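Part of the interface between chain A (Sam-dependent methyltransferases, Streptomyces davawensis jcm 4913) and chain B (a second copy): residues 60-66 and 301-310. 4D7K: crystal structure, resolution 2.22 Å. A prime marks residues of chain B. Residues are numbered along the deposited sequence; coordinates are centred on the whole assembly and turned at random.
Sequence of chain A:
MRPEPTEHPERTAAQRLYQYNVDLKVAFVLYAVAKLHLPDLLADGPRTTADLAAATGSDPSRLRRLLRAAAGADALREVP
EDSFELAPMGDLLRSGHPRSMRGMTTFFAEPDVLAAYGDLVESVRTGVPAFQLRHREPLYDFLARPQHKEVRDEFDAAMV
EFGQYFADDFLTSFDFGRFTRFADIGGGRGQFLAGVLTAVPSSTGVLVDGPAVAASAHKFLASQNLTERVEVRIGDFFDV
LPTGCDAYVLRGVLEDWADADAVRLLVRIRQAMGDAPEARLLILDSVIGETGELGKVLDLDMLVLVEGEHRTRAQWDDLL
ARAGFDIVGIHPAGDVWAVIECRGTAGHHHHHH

Chain A, residues 60-66: PSRLRRL
Chain B 301-310: DMLVLVEGEH

Arginine is often thought of as a partner for carboxylates, yet its flat guanidinium can also donate hydrogen bonds to main-chain carbonyls while its faces lie against aliphatic groups. The contact between residues 60-66 of one methyltransferase chain and 301-310 of its second copy illustrates both uses. Residues 60-66 are helical throughout, with Arg64 N bonded to Pro60 O (3.0 Å) and Leu66 N to Arg62 O (3.1 Å). Across from them a helix that begins earlier in the chain includes Asp301′ to Val304′, and a loop follows that leads to Glu309′, with phi/psi of -162/144°. The two helix axes run at 136° to each other and approach no closer than 10.9 Å, a separation that long side chains must span. In register, Arg62 lies opposite Leu303′, their CA atoms 7.5 Å apart.

Arg62 leaves its helix sideways, but chi1 m and chi2 t, followed by chi3 of 147° and chi4 of -118°, bring its end nearer to the partner. There NH1 donates to Leu303′ O at 3.0 Å with an angle of 150°, and NH2 adds a weak bond to the same Leu303′ O at 3.4 Å. Leu303′ O accepts no backbone hydrogen bond within the stretch and so is available to the arginine. Val306′ O lies near the guanidinium plane, 3.9 Å from Arg62 NH2.

Leu303′, which loses 124 Å² to the contact, also starts sideways; chi1 t (-159°) and chi2 p carry its end inward. Its CD1 sits over one face of the Arg62 guanidinium, 3.3 Å from Arg62 NH1, and also over a face of the Arg65 guanidinium, 3.5 Å from Arg65 NH1. A branched aliphatic side chain suits this place, since one methyl can pack against two planar groups whose polar N-H bonds point outward along their edges.

Arg65 points toward the partner and folds through m, t and p, with chi4 near 180°. Opposite the leucine methyl, its other face is covered by Glu309′ CG, 3.9 Å from Arg65 NH1, while Met302′ CB lies at its edge, 3.6 Å from Arg65 NH2. Arg65 NE and NH2 are hydrogen-bonded to a residue just beyond one of the stretches.

Glu309′ also points toward the arginine helix, its chi1 and chi2 both t and chi3 -5°. This extended chain lays its CG against Arg65 and leaves OE2 4.2 Å from Arg65 NH1, well out of the guanidinium plane: the charges attract without a salt bridge. Altogether 399 Å² is buried between the stretches.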

# COMPACT_ATOMS: atom_id res chain seq x y z
N PRO A 60 3.92 10.02 24.39
CA PRO A 60 4.15 8.61 24.74
C PRO A 60 2.98 7.70 24.36
O PRO A 60 3.19 6.63 23.79
CB PRO A 60 4.33 8.65 26.26
CG PRO A 60 4.80 10.03 26.55
CD PRO A 60 4.09 10.91 25.55
N SER A 61 1.76 8.15 24.66
CA SER A 61 0.56 7.35 24.43
C SER A 61 0.39 6.94 22.97
O SER A 61 0.07 5.79 22.67
CB SER A 61 -0.68 8.11 24.90
OG SER A 61 -1.86 7.44 24.50
N ARG A 62 0.59 7.89 22.06
CA ARG A 62 0.39 7.62 20.64
C ARG A 62 1.62 6.97 19.99
O ARG A 62 1.50 6.28 18.98
CB ARG A 62 0.01 8.91 19.91
CG ARG A 62 -1.42 9.35 20.22
CD ARG A 62 -1.88 10.54 19.39
NE ARG A 62 -3.31 10.47 19.12
CZ ARG A 62 -3.84 10.38 17.91
NH1 ARG A 62 -3.04 10.37 16.84
NH2 ARG A 62 -5.15 10.30 17.75
N LEU A 63 2.80 7.19 20.57
CA LEU A 63 4.01 6.54 20.07
C LEU A 63 3.92 5.04 20.30
O LEU A 63 4.26 4.24 19.43
CB LEU A 63 5.27 7.10 20.73
CG LEU A 63 6.57 6.42 20.29
CD1 LEU A 63 6.84 6.67 18.81
CD2 LEU A 63 7.75 6.87 21.13
N ARG A 64 3.45 4.66 21.49
CA ARG A 64 3.29 3.26 21.86
C ARG A 64 2.35 2.54 20.90
O ARG A 64 2.61 1.39 20.51
CB ARG A 64 2.77 3.13 23.29
CG ARG A 64 2.60 1.68 23.73
CD ARG A 64 2.05 1.57 25.14
NE ARG A 64 2.93 2.19 26.13
CZ ARG A 64 2.70 3.37 26.69
NH1 ARG A 64 1.61 4.05 26.36
NH2 ARG A 64 3.55 3.87 27.57
N ARG A 65 1.27 3.21 20.52
CA ARG A 65 0.32 2.64 19.57
C ARG A 65 0.95 2.48 18.19
O ARG A 65 0.72 1.49 17.50
CB ARG A 65 -0.94 3.51 19.49
CG ARG A 65 -1.69 3.59 20.81
CD ARG A 65 -2.76 4.66 20.77
NE ARG A 65 -3.76 4.39 19.74
CZ ARG A 65 -4.71 5.25 19.38
NH1 ARG A 65 -4.78 6.44 19.97
NH2 ARG A 65 -5.58 4.93 18.44
N LEU A 66 1.76 3.45 17.79
CA LEU A 66 2.52 3.35 16.54
C LEU A 66 3.56 2.22 16.61
O LEU A 66 3.70 1.45 15.66
CB LEU A 66 3.22 4.69 16.24
CG LEU A 66 4.20 4.65 15.07
CD1 LEU A 66 3.46 4.40 13.77
CD2 LEU A 66 5.01 5.94 14.97
N ASP B 301 -5.78 3.11 12.00
CA ASP B 301 -6.96 3.81 11.49
C ASP B 301 -7.53 4.78 12.53
O ASP B 301 -7.86 5.92 12.21
CB ASP B 301 -8.04 2.82 11.07
CG ASP B 301 -7.70 2.11 9.77
OD1 ASP B 301 -6.99 2.71 8.93
OD2 ASP B 301 -8.13 0.95 9.58
N MET B 302 -7.62 4.31 13.78
CA MET B 302 -8.08 5.14 14.89
C MET B 302 -7.13 6.30 15.15
O MET B 302 -7.55 7.40 15.50
CB MET B 302 -8.23 4.29 16.16
CG MET B 302 -9.14 3.08 16.03
SD MET B 302 -10.87 3.47 16.28
CE MET B 302 -10.82 4.09 17.96
N LEU B 303 -5.84 6.04 14.98
CA LEU B 303 -4.81 7.04 15.23
C LEU B 303 -4.89 8.17 14.22
O LEU B 303 -4.70 9.34 14.56
CB LEU B 303 -3.43 6.38 15.19
CG LEU B 303 -2.27 7.09 15.88
CD1 LEU B 303 -2.54 7.20 17.37
CD2 LEU B 303 -0.98 6.33 15.63
N VAL B 304 -5.18 7.82 12.97
CA VAL B 304 -5.20 8.79 11.89
C VAL B 304 -6.52 9.57 11.82
O VAL B 304 -6.52 10.79 11.66
CB VAL B 304 -4.98 8.10 10.52
CG1 VAL B 304 -5.13 9.09 9.39
CG2 VAL B 304 -3.60 7.44 10.48
N LEU B 305 -7.63 8.85 11.97
CA LEU B 305 -8.93 9.39 11.60
C LEU B 305 -9.71 10.01 12.75
O LEU B 305 -10.27 11.10 12.60
CB LEU B 305 -9.77 8.28 10.95
CG LEU B 305 -9.24 7.75 9.62
CD1 LEU B 305 -10.23 6.78 8.98
CD2 LEU B 305 -8.94 8.90 8.68
N VAL B 306 -9.76 9.33 13.89
CA VAL B 306 -10.65 9.78 14.96
C VAL B 306 -9.97 10.04 16.30
O VAL B 306 -8.77 9.79 16.48
CB VAL B 306 -11.78 8.75 15.19
CG1 VAL B 306 -12.69 8.69 13.96
CG2 VAL B 306 -11.20 7.39 15.52
N GLU B 307 -10.75 10.55 17.25
CA GLU B 307 -10.26 10.90 18.57
C GLU B 307 -10.44 9.74 19.55
O GLU B 307 -9.77 9.67 20.58
CB GLU B 307 -10.97 12.16 19.09
CG GLU B 307 -10.42 12.73 20.38
CD GLU B 307 -11.31 13.80 20.98
OE1 GLU B 307 -12.23 14.27 20.28
OE2 GLU B 307 -11.09 14.18 22.15
N GLY B 308 -11.34 8.83 19.22
CA GLY B 308 -11.61 7.67 20.05
C GLY B 308 -10.42 6.75 20.26
O GLY B 308 -9.35 6.95 19.67
N GLU B 309 -10.60 5.74 21.10
CA GLU B 309 -9.50 4.86 21.48
C GLU B 309 -10.01 3.55 22.06
O GLU B 309 -11.03 3.52 22.75
CB GLU B 309 -8.59 5.57 22.48
CG GLU B 309 -7.22 4.93 22.66
CD GLU B 309 -6.35 5.70 23.64
OE1 GLU B 309 -6.79 6.77 24.10
OE2 GLU B 309 -5.24 5.22 23.95
N HIS B 310 -9.31 2.46 21.77
CA HIS B 310 -9.68 1.16 22.31
C HIS B 310 -9.22 1.06 23.76
O HIS B 310 -8.34 1.81 24.19
CB HIS B 310 -9.08 0.03 21.48
CG HIS B 310 -9.62 -0.03 20.08
ND1 HIS B 310 -8.82 0.01 18.97
CD2 HIS B 310 -10.89 -0.12 19.63
CE1 HIS B 310 -9.57 -0.05 17.88
NE2 HIS B 310 -10.84 -0.14 18.26